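Local structure of beta-lactamase (Mycobacterium tuberculosis, 4WHI) at residues A[42-47]-A[63-68]. The protein is the C-terminal domain of a penicillin-binding protein, probably related to beta-lactamases, and is a small all-beta domain whose own role is not established. Residues are numbered along the deposited sequence; the frame is centred on the assembly and turned at random.
Sequences LRLSLG and FTFTLS
Phe63 offers one face of its ring to Leu42, whose CD1 methyl comes down on it as a CH-pi contact. Leu42 CD1 lies 3.8 Å from Phe63 CZ. It sits 27° off the ring normal, over the outer part of the face, and the two side chains cross at about a right angle. Two residues on, a second methyl-on-face contact follows between Phe65 and Leu44, with the side chains meeting at a slant. Leu44 CD2 is the methyl that touches, displaced toward the rim and 3.8 Å from Phe65 CE1. Leu44 reaches it with CG anti to its backbone N (chi1 170°), while chi1 of 59° stands the Phe65 ring between its own N and carbonyl carbon, one face toward that methyl. No hydrogen bond joins the two segments, because strand 51-59 lies between them and pairs with strand 41-46, Leu42 with Leu55 and Leu44 with Phe53. Strands 41-46 and 62-66, next but one in the antiparallel meander, thus meet side chain to side chain in the hydrophobic core, over strand 51-59. Its Phe53 and His57 meet the rings of Phe65 and Phe63, while Tyr21 packs against both Leu42 and Phe63, and strand 77-83 flanks 62-66 beyond.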
# COMPACT_ATOMS: atom_id res chain seq x y z
N LEU A 42 -8.31 -0.85 4.98
CA LEU A 42 -6.93 -1.23 5.24
C LEU A 42 -6.09 0.05 5.30
O LEU A 42 -6.28 0.98 4.51
CB LEU A 42 -6.36 -2.15 4.17
CG LEU A 42 -6.72 -3.63 4.16
CD1 LEU A 42 -6.01 -4.31 2.99
CD2 LEU A 42 -6.34 -4.32 5.46
N ARG A 43 -5.17 0.09 6.26
CA ARG A 43 -4.22 1.19 6.40
C ARG A 43 -2.79 0.65 6.44
O ARG A 43 -2.56 -0.45 6.94
CB ARG A 43 -4.48 1.97 7.69
CG ARG A 43 -5.92 2.43 7.89
CD ARG A 43 -6.71 1.47 8.77
NE ARG A 43 -6.06 1.33 10.06
CZ ARG A 43 -6.17 2.19 11.08
NH1 ARG A 43 -6.98 3.24 10.99
NH2 ARG A 43 -5.49 1.98 12.19
N LEU A 44 -1.86 1.44 5.92
CA LEU A 44 -0.44 1.15 5.92
C LEU A 44 0.28 2.19 6.78
O LEU A 44 0.17 3.39 6.51
CB LEU A 44 0.09 1.22 4.49
CG LEU A 44 1.59 1.18 4.25
CD1 LEU A 44 2.15 -0.17 4.69
CD2 LEU A 44 1.90 1.43 2.78
N SER A 45 0.98 1.74 7.82
CA SER A 45 1.77 2.62 8.68
C SER A 45 3.27 2.35 8.51
O SER A 45 3.71 1.20 8.56
CB SER A 45 1.40 2.43 10.15
OG SER A 45 0.03 2.72 10.38
N LEU A 46 4.04 3.42 8.33
CA LEU A 46 5.48 3.32 8.10
C LEU A 46 6.24 4.29 9.00
O LEU A 46 5.79 5.40 9.25
CB LEU A 46 5.80 3.68 6.66
CG LEU A 46 5.23 2.76 5.58
CD1 LEU A 46 5.11 3.52 4.27
CD2 LEU A 46 6.11 1.53 5.44
N GLY A 47 7.41 3.86 9.48
CA GLY A 47 8.31 4.73 10.21
C GLY A 47 8.03 4.78 11.70
O GLY A 47 6.96 4.38 12.15
N PHE A 63 -2.94 -2.86 -3.99
CA PHE A 63 -3.60 -1.68 -3.49
C PHE A 63 -2.73 -0.47 -3.82
O PHE A 63 -1.58 -0.61 -4.25
CB PHE A 63 -3.78 -1.78 -1.96
CG PHE A 63 -4.72 -2.86 -1.53
CD1 PHE A 63 -4.32 -4.19 -1.54
CD2 PHE A 63 -6.01 -2.55 -1.10
CE1 PHE A 63 -5.20 -5.20 -1.15
CE2 PHE A 63 -6.88 -3.56 -0.69
CZ PHE A 63 -6.47 -4.88 -0.72
N THR A 64 -3.28 0.72 -3.63
CA THR A 64 -2.49 1.94 -3.77
C THR A 64 -2.68 2.84 -2.57
O THR A 64 -3.67 2.74 -1.83
CB THR A 64 -2.83 2.73 -5.04
OG1 THR A 64 -4.20 3.12 -5.02
CG2 THR A 64 -2.53 1.92 -6.33
N PHE A 65 -1.72 3.74 -2.38
CA PHE A 65 -1.87 4.84 -1.46
C PHE A 65 -1.41 6.13 -2.13
O PHE A 65 -0.74 6.10 -3.17
CB PHE A 65 -1.14 4.58 -0.14
CG PHE A 65 0.34 4.33 -0.28
CD1 PHE A 65 0.83 3.08 -0.63
CD2 PHE A 65 1.25 5.35 -0.01
CE1 PHE A 65 2.19 2.85 -0.75
CE2 PHE A 65 2.61 5.12 -0.12
CZ PHE A 65 3.08 3.88 -0.49
N THR A 66 -1.82 7.26 -1.56
CA THR A 66 -1.47 8.56 -2.11
C THR A 66 -0.46 9.24 -1.17
O THR A 66 -0.63 9.22 0.05
CB THR A 66 -2.71 9.45 -2.32
OG1 THR A 66 -3.51 9.47 -1.13
CG2 THR A 66 -3.56 8.93 -3.48
N LEU A 67 0.58 9.82 -1.76
CA LEU A 67 1.68 10.36 -0.99
C LEU A 67 1.27 11.62 -0.23
O LEU A 67 0.35 12.33 -0.63
CB LEU A 67 2.89 10.62 -1.89
CG LEU A 67 3.43 9.38 -2.62
CD1 LEU A 67 4.69 9.72 -3.40
CD2 LEU A 67 3.70 8.24 -1.65
N SER A 68 1.95 11.86 0.89
CA SER A 68 1.59 12.92 1.82
C SER A 68 2.05 14.29 1.31
O SER A 68 2.84 14.39 0.37
CB SER A 68 2.20 12.66 3.19
OG SER A 68 3.54 13.09 3.25